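Hydrogenase 3 maturation protease (Escherichia coli, PDB 2E85) cleaves a C-terminal peptide of 32 residues from the precursor of HycE, the large subunit of hydrogenase 3, as a maturation step. Local coordinates at residues B[19-24]-B[133-138]; B[82-87]-B[95-100]. The protein carries 1 engineered substitution. One frame throughout, in Å; residues are numbered along the deposited sequence.

Contact 1: residues B[19-24]-B[133-138]; sequences DGAGPL and DAVETV. With CA (calcium ion), chain F.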
loop_
_atom_site.group_PDB
_atom_site.type_symbol
_atom_site.label_atom_id
_atom_site.label_comp_id
_atom_site.label_asym_id
_atom_site.label_seq_id
_atom_site.Cartn_x
_atom_site.Cartn_y
_atom_site.Cartn_z
ATOM N N ASP B 19 14.965 -11.034 -11.189
ATOM C CA ASP B 19 14.177 -9.921 -10.614
ATOM C C ASP B 19 14.716 -8.542 -11.004
ATOM O O ASP B 19 14.053 -7.512 -10.736
ATOM C CB ASP B 19 14.073 -10.013 -9.092
ATOM C CG ASP B 19 12.944 -9.150 -8.567
ATOM O OD1 ASP B 19 11.854 -9.250 -9.168
ATOM O OD2 ASP B 19 13.153 -8.347 -7.635
ATOM N N GLY B 20 15.907 -8.514 -11.610
ATOM C CA GLY B 20 16.520 -7.274 -12.106
ATOM C C GLY B 20 15.931 -6.722 -13.396
ATOM O O GLY B 20 16.416 -5.724 -13.913
ATOM N N ALA B 21 14.879 -7.365 -13.911
ATOM C CA ALA B 21 14.370 -6.995 -15.233
ATOM C C ALA B 21 13.957 -5.518 -15.243
ATOM O O ALA B 21 14.273 -4.771 -16.187
ATOM C CB ALA B 21 13.224 -7.870 -15.612
ATOM N N GLY B 22 13.274 -5.098 -14.187
ATOM C CA GLY B 22 12.792 -3.705 -14.109
ATOM C C GLY B 22 13.950 -2.704 -14.081
ATOM O O GLY B 22 14.008 -1.807 -14.896
ATOM N N PRO B 23 14.880 -2.824 -13.109
ATOM C CA PRO B 23 16.094 -1.990 -13.127
ATOM C C PRO B 23 16.863 -2.013 -14.445
ATOM O O PRO B 23 17.336 -0.970 -14.887
ATOM C CB PRO B 23 16.928 -2.562 -11.973
ATOM C CG PRO B 23 15.879 -3.135 -11.032
ATOM C CD PRO B 23 14.749 -3.609 -11.860
ATOM N N LEU B 24 16.906 -3.160 -15.119
ATOM C CA LEU B 24 17.575 -3.215 -16.430
ATOM C C LEU B 24 16.865 -2.316 -17.455
ATOM O O LEU B 24 17.515 -1.564 -18.198
ATOM C CB LEU B 24 17.730 -4.664 -16.966
ATOM C CG LEU B 24 18.435 -4.719 -18.321
ATOM C CD1 LEU B 24 19.896 -4.207 -18.235
ATOM C CD2 LEU B 24 18.386 -6.129 -18.921
ATOM N N ASP B 133 16.530 -10.626 -23.188
ATOM C CA ASP B 133 15.759 -10.504 -24.441
ATOM C C ASP B 133 14.362 -9.873 -24.225
ATOM O O ASP B 133 13.912 -9.045 -25.032
ATOM C CB ASP B 133 15.592 -11.882 -25.107
ATOM C CG ASP B 133 16.906 -12.483 -25.600
ATOM O OD1 ASP B 133 17.927 -11.772 -25.711
ATOM O OD2 ASP B 133 16.903 -13.693 -25.890
ATOM N N ALA B 134 13.661 -10.273 -23.152
ATOM C CA ALA B 134 12.312 -9.757 -22.876
ATOM C C ALA B 134 12.431 -8.276 -22.572
ATOM O O ALA B 134 11.580 -7.481 -22.986
ATOM C CB ALA B 134 11.681 -10.506 -21.657
ATOM N N VAL B 135 13.471 -7.906 -21.816
ATOM C CA VAL B 135 13.663 -6.484 -21.456
ATOM C C VAL B 135 13.919 -5.636 -22.703
ATOM O O VAL B 135 13.309 -4.591 -22.888
ATOM C CB VAL B 135 14.761 -6.298 -20.352
ATOM C CG1 VAL B 135 15.048 -4.813 -20.203
ATOM C CG2 VAL B 135 14.245 -6.904 -19.028
ATOM N N GLU B 136 14.759 -6.151 -23.589
ATOM C CA GLU B 136 14.906 -5.525 -24.921
ATOM C C GLU B 136 13.591 -5.422 -25.704
ATOM O O GLU B 136 13.316 -4.395 -26.334
ATOM C CB GLU B 136 15.982 -6.278 -25.706
ATOM C CG GLU B 136 16.398 -5.623 -27.026
ATOM C CD GLU B 136 17.065 -4.241 -26.900
ATOM O OE1 GLU B 136 17.599 -3.848 -25.830
ATOM O OE2 GLU B 136 17.084 -3.536 -27.928
ATOM N N THR B 137 12.778 -6.483 -25.677
ATOM C CA THR B 137 11.514 -6.473 -26.400
ATOM C C THR B 137 10.599 -5.339 -25.907
ATOM O O THR B 137 10.044 -4.584 -26.696
ATOM C CB THR B 137 10.800 -7.857 -26.327
ATOM O OG1 THR B 137 11.653 -8.844 -26.916
ATOM C CG2 THR B 137 9.487 -7.828 -27.096
ATOM N N VAL B 138 10.478 -5.203 -24.597
ATOM C CA VAL B 138 9.621 -4.195 -24.004
ATOM C C VAL B 138 10.199 -2.804 -24.336
ATOM O O VAL B 138 9.479 -1.894 -24.703
ATOM C CB VAL B 138 9.454 -4.429 -22.472
ATOM C CG1 VAL B 138 8.673 -3.301 -21.855
ATOM C CG2 VAL B 138 8.702 -5.753 -22.202
HETATM CA CA CA F . 9.678 -8.392 -9.106
HETATM O O HOH W 1 7.543 -8.494 -7.990
HETATM O O HOH W 2 9.082 -6.889 -7.279
HETATM O O HOH W 3 9.520 -10.247 -7.843
#

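Contact 2: residues B[82-87]-B[95-100]; sequences DDIAEM and MPLNYL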
loop_
_atom_site.group_PDB
_atom_site.type_symbol
_atom_site.label_atom_id
_atom_site.label_comp_id
_atom_site.label_asym_id
_atom_site.label_seq_id
_atom_site.Cartn_x
_atom_site.Cartn_y
_atom_site.Cartn_z
ATOM N N ASP B 82 -8.069 -7.027 -12.322
ATOM C CA ASP B 82 -8.924 -8.014 -11.664
ATOM C C ASP B 82 -8.162 -9.293 -11.318
ATOM O O ASP B 82 -8.425 -9.918 -10.282
ATOM C CB ASP B 82 -10.147 -8.332 -12.556
ATOM C CG ASP B 82 -10.787 -9.690 -12.247
ATOM O OD1 ASP B 82 -10.309 -10.743 -12.751
ATOM O OD2 ASP B 82 -11.807 -9.703 -11.522
ATOM N N ASP B 83 -7.242 -9.687 -12.202
ATOM C CA ASP B 83 -6.438 -10.893 -12.044
ATOM C C ASP B 83 -5.335 -10.633 -11.031
ATOM O O ASP B 83 -5.022 -11.501 -10.218
ATOM C CB ASP B 83 -5.865 -11.343 -13.388
ATOM C CG ASP B 83 -6.931 -11.971 -14.280
ATOM O OD1 ASP B 83 -7.847 -12.635 -13.732
ATOM O OD2 ASP B 83 -6.876 -11.784 -15.508
ATOM N N ILE B 84 -4.771 -9.431 -11.054
ATOM C CA ILE B 84 -3.906 -9.005 -9.936
ATOM C C ILE B 84 -4.543 -9.235 -8.566
ATOM O O ILE B 84 -3.898 -9.804 -7.692
ATOM C CB ILE B 84 -3.434 -7.544 -10.088
ATOM C CG1 ILE B 84 -2.661 -7.413 -11.407
ATOM C CG2 ILE B 84 -2.546 -7.111 -8.898
ATOM C CD1 ILE B 84 -1.262 -7.992 -11.505
ATOM N N ALA B 85 -5.809 -8.832 -8.397
ATOM C CA ALA B 85 -6.529 -9.046 -7.137
ATOM C C ALA B 85 -6.770 -10.529 -6.817
ATOM O O ALA B 85 -6.508 -11.003 -5.691
ATOM C CB ALA B 85 -7.846 -8.249 -7.140
ATOM N N GLU B 86 -7.259 -11.259 -7.816
ATOM C CA GLU B 86 -7.625 -12.671 -7.681
ATOM C C GLU B 86 -6.452 -13.589 -7.394
ATOM O O GLU B 86 -6.613 -14.626 -6.735
ATOM C CB GLU B 86 -8.363 -13.143 -8.942
ATOM C CG GLU B 86 -9.841 -12.804 -8.939
ATOM C CD GLU B 86 -10.603 -13.295 -10.171
ATOM O OE1 GLU B 86 -10.299 -14.401 -10.689
ATOM O OE2 GLU B 86 -11.545 -12.580 -10.587
ATOM N N MET B 87 -5.286 -13.209 -7.912
ATOM C CA MET B 87 -4.065 -13.957 -7.783
ATOM C C MET B 87 -3.383 -13.732 -6.404
ATOM O O MET B 87 -2.451 -14.438 -6.075
ATOM C CB MET B 87 -3.071 -13.563 -8.883
ATOM C CG MET B 87 -3.435 -13.896 -10.357
ATOM S SD MET B 87 -2.172 -13.173 -11.487
ATOM C CE MET B 87 -0.818 -14.284 -11.155
ATOM N N MET B 95 1.727 -5.975 0.995
ATOM C CA MET B 95 0.552 -5.211 0.594
ATOM C C MET B 95 -0.024 -5.849 -0.676
ATOM O O MET B 95 0.732 -6.153 -1.610
ATOM C CB MET B 95 0.928 -3.727 0.417
ATOM C CG MET B 95 0.537 -3.003 -0.812
ATOM S SD MET B 95 0.121 -1.296 -0.336
ATOM C CE MET B 95 -1.256 -1.912 0.702
ATOM N N PRO B 96 -1.349 -6.066 -0.718
ATOM C CA PRO B 96 -1.895 -6.593 -1.978
ATOM C C PRO B 96 -1.726 -5.602 -3.133
ATOM O O PRO B 96 -2.091 -4.432 -3.040
ATOM C CB PRO B 96 -3.376 -6.848 -1.662
ATOM C CG PRO B 96 -3.652 -6.117 -0.401
ATOM C CD PRO B 96 -2.375 -5.913 0.325
ATOM N N LEU B 97 -1.134 -6.068 -4.221
ATOM C CA LEU B 97 -0.807 -5.152 -5.307
ATOM C C LEU B 97 -2.040 -4.469 -5.918
ATOM O O LEU B 97 -1.941 -3.333 -6.389
ATOM C CB LEU B 97 0.001 -5.871 -6.390
ATOM C CG LEU B 97 0.524 -4.998 -7.526
ATOM C CD1 LEU B 97 1.419 -3.874 -7.044
ATOM C CD2 LEU B 97 1.234 -5.840 -8.550
ATOM N N ASN B 98 -3.187 -5.147 -5.913
ATOM C CA ASN B 98 -4.397 -4.584 -6.507
ATOM C C ASN B 98 -4.800 -3.284 -5.822
ATOM O O ASN B 98 -5.371 -2.406 -6.463
ATOM C CB ASN B 98 -5.541 -5.588 -6.531
ATOM C CG ASN B 98 -6.263 -5.685 -5.210
ATOM O OD1 ASN B 98 -5.765 -6.273 -4.250
ATOM N ND2 ASN B 98 -7.445 -5.084 -5.148
ATOM N N TYR B 99 -4.474 -3.155 -4.533
ATOM C CA TYR B 99 -4.776 -1.917 -3.795
ATOM C C TYR B 99 -4.109 -0.719 -4.462
ATOM O O TYR B 99 -4.762 0.279 -4.758
ATOM C CB TYR B 99 -4.412 -2.034 -2.299
ATOM C CG TYR B 99 -5.609 -2.392 -1.436
ATOM C CD1 TYR B 99 -6.518 -3.355 -1.856
ATOM C CD2 TYR B 99 -5.853 -1.735 -0.226
ATOM C CE1 TYR B 99 -7.638 -3.684 -1.090
ATOM C CE2 TYR B 99 -6.985 -2.050 0.547
ATOM C CZ TYR B 99 -7.863 -3.027 0.111
ATOM O OH TYR B 99 -8.981 -3.366 0.840
ATOM N N LEU B 100 -2.815 -0.847 -4.741
ATOM C CA LEU B 100 -2.057 0.217 -5.388
ATOM C C LEU B 100 -2.531 0.462 -6.805
ATOM O O LEU B 100 -2.717 1.606 -7.189
ATOM C CB LEU B 100 -0.577 -0.111 -5.429
ATOM C CG LEU B 100 0.131 -0.315 -4.098
ATOM C CD1 LEU B 100 -0.454 -1.554 -3.454
ATOM C CD2 LEU B 100 1.619 -0.496 -4.344
HETATM O O HOH W 4 -3.240 -8.169 -5.349
HETATM O O HOH W 5 -5.188 -9.307 -3.723
#

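Contact 1: residues B[19-24]-B[133-138]
With chi1 at 171°, Val135 CG1 lies opposite the backbone nitrogen and CG2 beside it, a rotation that splays the two methyls over two successive facing positions of helix 21-31. CG2 meets Ala21, and CG1 meets Leu24. At the first, CG2 lies 3.7 Å from Ala21 CB and also rests against Ala21 O. Leu24, extended from its backbone with CG beside the carbonyl carbon, brings CD2 within 3.8 Å of Val135 CG1, and the two branched side chains pass each other at a slant. The side chains meet through apolar groups alone, Ala21 O being the one polar atom touched: a plain case of one forked residue spanning the i and i+3 positions of a partner helix. Replacing Val135 by alanine removes both methyls, and Leu24 CD2 and Ala21 CB would probably be left facing a gap. Just ahead of this seam, Asp19 points elsewhere: its OD1 binds a calcium ion at 2.3 Å, together with three waters, Asp65 and Ala66 O. Asp19 and Asp65 are also inferred nickel ligands by similarity, so the 3-10 turn leading into helix 21-31 carries a metal ligand and the helix itself the seam. Beside the seam, Glu136 of helix 129-141 forms a salt bridge with Lys28. Beneath, Ala21 and Val135 both settle on Ile116 of strand 111-116, so the two helices share one face of the sheet.

Contact 2: residues B[82-87]-B[95-100]
Ala85 and Asn98 bring their CA atoms to 5.0 Å, where the last part of helix 81-86 meets the first turn of helix 97-108. The motif is a helix-loop-helix on the alpha/beta fold of the protease, and it illustrates how two short helical ends can be joined by methyl contacts on one side and water on the other. Ala85 CB lies over the face of the Asn98 amide, 3.6 Å from Asn98 CG, and it touches Asn98 CB as well. The amide comes to lie there because Asn98 CG sits between its backbone N and carbonyl carbon (chi1 81°), which turns the flat group back across the alanine. Neighbouring Ile84 uses a single branch: CG2 reaches 3.8 Å to Leu97 CB and also presses against Asn98 N. Both Ile84 and Leu97 continue onto Phe113 of strand 111-116, so this apolar flank is pinned to the sheet. Leu97 also lies near the metal site, its side chain about 6 Å from that of Asp65.

The polar end of Asn98 serves other partners. Its ND2 donates to Asp102 one turn along the helix, and its OD1 accepts from Arg54 of the second subunit, which ties this corner to the dimer seen in the crystal assembly. Two waters bridge the segments, one from backbone to backbone and the other from a backbone carbonyl to a side-chain amide. Each has more acceptors nearby than it can serve at once, so these bonds may be shared. One accepts from Asn98 N and donates to Ile84 O, linking an amide of the opening helical turn to a carbonyl of the preceding helix. The other donates to Ala85 O at 2.9 Å and to Asn98 OD1 at 3.1 Å.

Overall arrangement
Contacts 1 and 2 lie on opposite sides of the chain's centre, their centres 22 Å apart and their nearest atoms about 11 Å apart. Contact 1 is the more buried and joins helices distant in sequence; contact 2 joins neighbours along the chain, is partly buried, and borders the second subunit, which contact 1 does not touch. Both are backed by strand 111-116, through Ile116 in one case and Phe113 in the other. Their chemistry follows their place: aliphatic packing in contact 1, methyls supplemented by bridging waters and an amide bonded to the second subunit in contact 2. Each also approaches the metal site, contact 1 through ligand Asp19 and contact 2 through Leu97 near Asp65.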